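Local coordinates for protein probable fimbrial chaperone YadV (Escherichia coli K-12, PDB 5GHU) that probably acts as a periplasmic chaperone for fimbrial subunits, helping them fold on the way to assembly into fimbriae, at residues G129-A134 and I209-G214; L136-F141 and V161-G166; H205-A208 and G214-E217. All coordinates share one frame; numbering follows the deposited sequence.

Interaction 1 (G129-A134 and I209-G214)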
loop_
_atom_site.group_PDB
_atom_site.type_symbol
_atom_site.label_atom_id
_atom_site.label_comp_id
_atom_site.label_asym_id
_atom_site.label_seq_id
_atom_site.Cartn_x
_atom_site.Cartn_y
_atom_site.Cartn_z
ATOM N N GLY A 129 13.269 -14.328 3.962
ATOM C CA GLY A 129 12.757 -13.538 5.066
ATOM C C GLY A 129 11.240 -13.457 5.042
ATOM O O GLY A 129 10.542 -14.061 4.215
ATOM N N ASN A 130 10.723 -12.661 5.964
ATOM C CA ASN A 130 9.294 -12.504 6.104
ATOM C C ASN A 130 8.898 -11.052 5.947
ATOM O O ASN A 130 9.584 -10.170 6.464
ATOM C CB ASN A 130 8.859 -12.968 7.484
ATOM C CG ASN A 130 9.204 -14.428 7.697
ATOM O OD1 ASN A 130 8.852 -15.302 6.880
ATOM N ND2 ASN A 130 10.011 -14.684 8.720
ATOM N N PRO A 131 7.746 -10.784 5.331
ATOM C CA PRO A 131 7.406 -9.362 5.086
ATOM C C PRO A 131 7.178 -8.562 6.346
ATOM O O PRO A 131 7.505 -7.351 6.381
ATOM C CB PRO A 131 6.110 -9.417 4.224
ATOM C CG PRO A 131 5.550 -10.840 4.524
ATOM C CD PRO A 131 6.818 -11.712 4.651
ATOM N N SER A 132 6.682 -9.155 7.408
ATOM C CA SER A 132 6.424 -8.368 8.606
ATOM C C SER A 132 7.713 -7.989 9.329
ATOM O O SER A 132 7.696 -7.119 10.222
ATOM C CB SER A 132 5.495 -9.130 9.548
ATOM O OG SER A 132 4.172 -9.199 9.008
ATOM N N GLU A 133 8.830 -8.584 8.931
ATOM C CA GLU A 133 10.124 -8.270 9.500
ATOM C C GLU A 133 10.903 -7.242 8.632
ATOM O O GLU A 133 11.981 -6.766 9.042
ATOM C CB GLU A 133 10.956 -9.555 9.657
ATOM C CG GLU A 133 10.353 -10.533 10.729
ATOM C CD GLU A 133 11.025 -11.905 10.707
ATOM O OE1 GLU A 133 12.234 -11.985 10.489
ATOM O OE2 GLU A 133 10.321 -12.897 10.889
ATOM N N ALA A 134 10.383 -6.941 7.450
ATOM C CA ALA A 134 11.114 -6.039 6.591
ATOM C C ALA A 134 11.219 -4.621 7.212
ATOM O O ALA A 134 12.226 -3.989 7.023
ATOM C CB ALA A 134 10.442 -5.979 5.195
ATOM N N ILE A 209 2.887 -1.317 8.159
ATOM C CA ILE A 209 1.589 -1.987 7.979
ATOM C C ILE A 209 1.822 -3.402 7.511
ATOM O O ILE A 209 2.576 -3.631 6.580
ATOM C CB ILE A 209 0.720 -1.258 6.925
ATOM C CG1 ILE A 209 0.580 0.200 7.383
ATOM C CG2 ILE A 209 -0.675 -1.957 6.855
ATOM C CD1 ILE A 209 -0.024 1.083 6.282
ATOM N N ASN A 210 1.212 -4.353 8.219
ATOM C CA ASN A 210 1.401 -5.736 7.824
ATOM C C ASN A 210 0.396 -6.200 6.770
ATOM O O ASN A 210 -0.404 -5.426 6.235
ATOM C CB ASN A 210 1.407 -6.659 9.058
ATOM C CG ASN A 210 0.027 -6.811 9.684
ATOM O OD1 ASN A 210 -0.976 -6.666 9.032
ATOM N ND2 ASN A 210 -0.006 -7.065 11.013
ATOM N N ASP A 211 0.494 -7.474 6.378
ATOM C CA ASP A 211 -0.343 -7.969 5.270
ATOM C C ASP A 211 -1.834 -7.848 5.503
ATOM O O ASP A 211 -2.644 -7.900 4.550
ATOM C CB ASP A 211 -0.086 -9.458 4.997
ATOM C CG ASP A 211 1.258 -9.747 4.323
ATOM O OD1 ASP A 211 1.889 -8.821 3.769
ATOM O OD2 ASP A 211 1.632 -10.950 4.276
ATOM N N PHE A 212 -2.194 -7.736 6.771
ATOM C CA PHE A 212 -3.579 -7.816 7.220
ATOM C C PHE A 212 -4.042 -6.439 7.600
ATOM O O PHE A 212 -5.168 -6.287 8.137
ATOM C CB PHE A 212 -3.683 -8.841 8.402
ATOM C CG PHE A 212 -2.891 -10.104 8.138
ATOM C CD1 PHE A 212 -3.382 -11.069 7.285
ATOM C CD2 PHE A 212 -1.601 -10.267 8.647
ATOM C CE1 PHE A 212 -2.611 -12.214 6.994
ATOM C CE2 PHE A 212 -0.823 -11.406 8.322
ATOM C CZ PHE A 212 -1.335 -12.352 7.499
ATOM N N GLY A 213 -3.183 -5.441 7.372
ATOM C CA GLY A 213 -3.529 -4.049 7.657
ATOM C C GLY A 213 -3.226 -3.605 9.063
ATOM O O GLY A 213 -3.481 -2.411 9.371
ATOM N N GLY A 214 -2.660 -4.501 9.861
ATOM C CA GLY A 214 -2.334 -4.266 11.271
ATOM C C GLY A 214 -0.992 -3.559 11.383
ATOM O O GLY A 214 -0.244 -3.442 10.408
HETATM O O HOH W 1 2.985 -8.941 6.854
#
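Asn210 faces Ser132 at the start of a type I beta turn that runs from Asn210 to Gly213. This turn closes the hairpin of strands 203-209 and 215-221 in the C-terminal domain. Its partner is the short 3-10 segment of the linker that arrives from the N-terminal domain. CB of Asn210 lies 3.8 Å from OG of Ser132 in one of the two conformers of that serine. With chi1 at 72°, the Asn210 side chain folds back over its own turn. OD1 of Asn210 accepts from N of Phe212 at 2.8 Å, which makes an Asx turn, and from N of Gly214 at 2.9 Å. The two donors come from opposite faces of the amide plane. With an alanine here OD1 is gone, and both N-H groups would probably be left without their shared acceptor and the turn held less firmly. N of Asp211 donates at 2.9 Å to a water that also lies close to OG of Ser132, so a bridge is possible, but it depends on the serine conformer. OD2 of Asp211 lies 3.9 Å from CG of Pro131, and the two side chains cross at about a right angle. OD1 of Asp211 forms a salt bridge with Arg123 of strand 114-123. The same aspartate touches Ile11, so the turn meets the N-terminal domain as well as the linker. The ring of Phe212 then turns back over Asp211, whose CB sits 3.8 Å above the ring plane. Gly213 has a positive phi that suits glycine. At Gly214 the loop closes, its O accepting from N of Asn210 at 2.8 Å.

Interaction 2 (L136-F141 and V161-G166)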
loop_
_atom_site.group_PDB
_atom_site.type_symbol
_atom_site.label_atom_id
_atom_site.label_comp_id
_atom_site.label_asym_id
_atom_site.label_seq_id
_atom_site.Cartn_x
_atom_site.Cartn_y
_atom_site.Cartn_z
ATOM N N LEU A 136 11.789 -3.811 10.250
ATOM C CA LEU A 136 12.946 -3.857 11.150
ATOM C C LEU A 136 14.262 -3.814 10.391
ATOM O O LEU A 136 15.286 -3.392 10.911
ATOM C CB LEU A 136 12.878 -5.146 12.027
ATOM C CG LEU A 136 14.156 -5.564 12.778
ATOM C CD1 LEU A 136 14.615 -4.477 13.812
ATOM C CD2 LEU A 136 13.979 -6.940 13.511
ATOM N N ALA A 137 14.255 -4.355 9.150
ATOM C CA ALA A 137 15.468 -4.390 8.348
ATOM C C ALA A 137 15.842 -3.082 7.695
ATOM O O ALA A 137 16.986 -2.928 7.261
ATOM C CB ALA A 137 15.333 -5.457 7.261
ATOM N N LEU A 138 14.907 -2.151 7.649
ATOM C CA LEU A 138 15.226 -0.811 7.064
ATOM C C LEU A 138 16.355 -0.139 7.808
ATOM O O LEU A 138 16.454 -0.213 9.069
ATOM C CB LEU A 138 14.003 0.118 7.072
ATOM C CG LEU A 138 12.764 -0.442 6.336
ATOM C CD1 LEU A 138 11.574 0.576 6.460
ATOM C CD2 LEU A 138 13.109 -0.690 4.824
ATOM N N LYS A 139 17.220 0.528 7.030
ATOM C CA LYS A 139 18.272 1.346 7.636
ATOM C C LYS A 139 17.963 2.812 7.426
ATOM O O LYS A 139 17.612 3.248 6.325
ATOM C CB LYS A 139 19.642 1.009 7.017
ATOM C CG LYS A 139 19.978 -0.479 7.133
ATOM C CD LYS A 139 20.010 -0.835 8.591
ATOM C CE LYS A 139 20.547 -2.237 8.829
ATOM N NZ LYS A 139 20.087 -2.780 10.158
ATOM N N TRP A 140 18.138 3.576 8.495
ATOM C CA TRP A 140 17.802 4.992 8.482
ATOM C C TRP A 140 18.998 5.886 8.665
ATOM O O TRP A 140 19.892 5.613 9.478
ATOM C CB TRP A 140 16.830 5.283 9.653
ATOM C CG TRP A 140 15.555 4.471 9.613
ATOM C CD1 TRP A 140 15.395 3.122 9.954
ATOM C CD2 TRP A 140 14.260 4.933 9.212
ATOM N NE1 TRP A 140 14.089 2.772 9.778
ATOM C CE2 TRP A 140 13.364 3.841 9.339
ATOM C CE3 TRP A 140 13.763 6.201 8.802
ATOM C CZ2 TRP A 140 12.036 3.931 8.999
ATOM C CZ3 TRP A 140 12.399 6.302 8.475
ATOM C CH2 TRP A 140 11.544 5.186 8.598
ATOM N N PHE A 141 19.034 6.973 7.889
ATOM C CA PHE A 141 20.140 7.945 7.892
ATOM C C PHE A 141 19.652 9.362 7.782
ATOM O O PHE A 141 18.635 9.621 7.122
ATOM C CB PHE A 141 21.070 7.705 6.660
ATOM C CG PHE A 141 21.571 6.304 6.575
ATOM C CD1 PHE A 141 20.804 5.307 5.971
ATOM C CD2 PHE A 141 22.766 5.974 7.171
ATOM C CE1 PHE A 141 21.255 4.033 5.917
ATOM C CE2 PHE A 141 23.258 4.699 7.064
ATOM C CZ PHE A 141 22.491 3.724 6.457
ATOM N N VAL A 161 7.854 -1.959 2.112
ATOM C CA VAL A 161 7.423 -1.527 3.454
ATOM C C VAL A 161 6.533 -0.313 3.318
ATOM O O VAL A 161 6.861 0.652 2.616
ATOM C CB VAL A 161 8.602 -1.201 4.399
ATOM C CG1 VAL A 161 8.072 -0.653 5.761
ATOM C CG2 VAL A 161 9.445 -2.473 4.668
ATOM N N SER A 162 5.361 -0.386 3.993
ATOM C CA SER A 162 4.343 0.685 3.959
ATOM C C SER A 162 4.144 1.172 5.387
ATOM O O SER A 162 4.243 0.365 6.314
ATOM C CB SER A 162 3.000 0.137 3.460
ATOM O OG SER A 162 3.096 -0.341 2.091
ATOM N N PHE A 163 3.839 2.456 5.547
ATOM C CA PHE A 163 3.671 3.003 6.910
ATOM C C PHE A 163 2.334 3.687 7.110
ATOM O O PHE A 163 1.790 4.330 6.191
ATOM C CB PHE A 163 4.743 4.088 7.197
ATOM C CG PHE A 163 6.179 3.624 7.013
ATOM C CD1 PHE A 163 6.785 3.736 5.777
ATOM C CD2 PHE A 163 6.871 3.057 8.058
ATOM C CE1 PHE A 163 8.132 3.294 5.583
ATOM C CE2 PHE A 163 8.220 2.667 7.933
ATOM C CZ PHE A 163 8.861 2.796 6.670
ATOM N N SER A 164 1.855 3.658 8.351
ATOM C CA SER A 164 0.716 4.520 8.671
ATOM C C SER A 164 1.207 5.838 9.248
ATOM O O SER A 164 0.577 6.857 9.018
ATOM C CB SER A 164 -0.214 3.794 9.628
ATOM O OG SER A 164 0.462 3.457 10.841
ATOM N N SER A 165 2.330 5.836 9.968
ATOM C CA SER A 165 2.867 7.090 10.562
ATOM C C SER A 165 4.272 6.843 11.086
ATOM O O SER A 165 4.700 5.672 11.216
ATOM C CB SER A 165 2.006 7.599 11.730
ATOM O OG SER A 165 2.029 6.702 12.829
ATOM N N GLY A 166 4.988 7.932 11.375
ATOM C CA GLY A 166 6.307 7.800 11.943
ATOM C C GLY A 166 6.742 9.169 12.388
ATOM O O GLY A 166 6.171 10.185 11.985
#
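Leu138 and Trp140 meet Val161 and Phe163 in a wholly apolar contact inside the C-terminal, immunoglobulin-like domain. The domain is a beta sandwich. Segment 136-141 leads from the short helix 134-137 into strand 139-143 of one sheet, and segment 161-166 leads into strand 163-170 of the other. The side chains span the space between the sheets. Leu138 is the centre of the contact. Its CG stands opposite the carbonyl carbon (chi1 -57°), and CD1 continues the extended line (chi2 178°), which carries that methyl deep between its partners. CD1 of Leu138 meets CG1 of Val161 at 3.8 Å, the two side chains reaching toward each other tip to tip. The same CD1 of Leu138 lies 3.5 Å from CZ of Phe163, at the edge of the ring and near its plane. The second methyl of Leu138, CD2, is 4.1 Å from CG2 of Val161. Within its own segment, Val161 covers one face of the Phe163 ring with CG1, 3.6 Å above the plane and toward the rim. The ring is thus touched by Val161 on a face and by Leu138 at its edge. Trp140 comes from the direction opposite to Phe163 and brings the six-membered part of the indole, with CH2 of Trp140 4.1 Å from CZ of Phe163. Phe206 of strand 203-209 completes the cluster, meeting Phe163 edge-to-face and lying against the indole of Trp140. Across the two segments the contact is made by methyls and aromatic carbons alone, so here the sheets are held by shape and the exclusion of water, not by directed polar bonds.

Interaction 3 (H205-A208 and G214-E217)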
loop_
_atom_site.group_PDB
_atom_site.type_symbol
_atom_site.label_atom_id
_atom_site.label_comp_id
_atom_site.label_asym_id
_atom_site.label_seq_id
_atom_site.Cartn_x
_atom_site.Cartn_y
_atom_site.Cartn_z
ATOM N N HIS A 205 10.788 6.559 15.236
ATOM C CA HIS A 205 9.779 5.592 15.648
ATOM C C HIS A 205 8.753 5.514 14.504
ATOM O O HIS A 205 8.461 6.527 13.873
ATOM C CB HIS A 205 9.131 6.033 16.981
ATOM C CG HIS A 205 8.142 5.039 17.520
ATOM N ND1 HIS A 205 6.829 5.004 17.113
ATOM C CD2 HIS A 205 8.304 4.001 18.370
ATOM C CE1 HIS A 205 6.202 4.028 17.749
ATOM N NE2 HIS A 205 7.087 3.380 18.492
ATOM N N PHE A 206 8.158 4.341 14.266
ATOM C CA PHE A 206 7.188 4.256 13.178
ATOM C C PHE A 206 6.219 3.122 13.423
ATOM O O PHE A 206 6.437 2.231 14.272
ATOM C CB PHE A 206 7.921 4.080 11.804
ATOM C CG PHE A 206 8.795 2.850 11.728
ATOM C CD1 PHE A 206 8.189 1.582 11.505
ATOM C CD2 PHE A 206 10.177 2.932 11.900
ATOM C CE1 PHE A 206 8.976 0.460 11.466
ATOM C CE2 PHE A 206 10.977 1.778 11.819
ATOM C CZ PHE A 206 10.342 0.554 11.596
ATOM N N TYR A 207 5.124 3.194 12.677
ATOM C CA TYR A 207 4.207 2.065 12.539
ATOM C C TYR A 207 4.100 1.724 11.077
ATOM O O TYR A 207 3.577 2.495 10.262
ATOM C CB TYR A 207 2.830 2.421 13.087
ATOM C CG TYR A 207 2.855 2.711 14.600
ATOM C CD1 TYR A 207 2.828 1.669 15.515
ATOM C CD2 TYR A 207 2.921 4.004 15.063
ATOM C CE1 TYR A 207 2.818 1.907 16.896
ATOM C CE2 TYR A 207 2.918 4.246 16.426
ATOM C CZ TYR A 207 2.887 3.185 17.323
ATOM O OH TYR A 207 2.874 3.418 18.724
ATOM N N ALA A 208 4.676 0.582 10.735
ATOM C CA ALA A 208 4.480 0.039 9.392
ATOM C C ALA A 208 3.210 -0.785 9.349
ATOM O O ALA A 208 2.499 -0.909 10.344
ATOM C CB ALA A 208 5.715 -0.803 9.007
ATOM N N GLY A 214 -2.660 -4.501 9.861
ATOM C CA GLY A 214 -2.334 -4.266 11.271
ATOM C C GLY A 214 -0.992 -3.559 11.383
ATOM O O GLY A 214 -0.244 -3.442 10.408
ATOM N N ALA A 215 -0.707 -3.047 12.555
ATOM C CA ALA A 215 0.512 -2.279 12.769
ATOM C C ALA A 215 1.711 -3.143 13.085
ATOM O O ALA A 215 1.605 -4.175 13.806
ATOM C CB ALA A 215 0.284 -1.303 13.917
ATOM N N ILE A 216 2.863 -2.708 12.554
ATOM C CA ILE A 216 4.178 -3.232 12.911
ATOM C C ILE A 216 4.974 -2.097 13.496
ATOM O O ILE A 216 5.445 -1.194 12.773
ATOM C CB ILE A 216 4.929 -3.765 11.679
ATOM C CG1 ILE A 216 4.100 -4.854 10.991
ATOM C CG2 ILE A 216 6.325 -4.283 12.082
ATOM C CD1 ILE A 216 4.667 -5.086 9.517
ATOM N N GLU A 217 5.110 -2.093 14.823
ATOM C CA GLU A 217 5.862 -1.012 15.448
ATOM C C GLU A 217 7.375 -1.161 15.191
ATOM O O GLU A 217 7.887 -2.302 15.181
ATOM C CB GLU A 217 5.552 -1.017 16.958
ATOM C CG GLU A 217 6.180 0.191 17.660
ATOM C CD GLU A 217 5.836 0.218 19.148
ATOM O OE1 GLU A 217 5.311 -0.810 19.686
ATOM O OE2 GLU A 217 6.128 1.267 19.737
#
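His205 and Glu217 both turn CG to the side far from the backbone N, with chi1 of -176° and -173°, and Glu217 stays extended beyond CG. These torsions send the imidazole and the carboxylate out from neighbouring strands to meet at the hairpin surface. NE2 of His205 donates to OE2 of Glu217 at 2.6 Å. The oxygen lies in the plane of the imidazole and receives the bond on its anti lone pair, away from the other carboxylate oxygen. The two planes stand 75° apart, so the carboxylate is turned steeply to the ring it contacts. Tyr207 lies on the same face of the sheet. It runs beside Glu217 and points the same way, with CE1 of Tyr207 3.9 Å from CG of Glu217. CD1 of Tyr207 also touches CB of Ala215 at 4.2 Å. Glu217 is therefore flanked along its chain by one ring and bonded at its end by another. A positive charge on His205, if present, would probably strengthen that bond. The backbone gives the antiparallel ladder of a beta hairpin. Ala208 and Ile216 form a hydrogen-bonded pair: N of Ala208 to O of Ile216 is 2.8 Å, and N of Ile216 to O of Ala208 is 2.9 Å. Tyr207 and Glu217 form the adjoining non-hydrogen-bonded pair, helped by a CA-H...O contact from CA of Glu217 to O of Phe206 at 3.5 Å. On the other face, CB of Ala208 packs on CB of Ile216 at 4.1 Å. There both residues, with Phe206, touch Pro135 of helix 134-137. Strand 203-209 lies between strand 163-170 and strand 215-221, the latter an outermost strand of this four-stranded sheet.

Overall arrangement
The three contacts lie close together in the C-terminal domain, and interaction 1 is the one at the junction with the N-terminal domain. The centres of interactions 1 and 2 are about 12 Å apart. Interaction 3 is centred about 9 Å from interaction 1 and about 8 Å from interaction 2. Along the chain, interaction 1 joins the linker to the late hairpin turn. Interaction 2 falls wholly within that span, and interaction 3 follows it, sharing Gly214 with interaction 1. Backbone bonds of Ser164 and Ser165 with Tyr207 join strands 163-170 and 203-209, and so interactions 2 and 3. Ile216 of interaction 3 packs on Asn210 and Ser132 of interaction 1. Sandwich core, hairpin and domain junction thus touch one another in this two-domain chaperone.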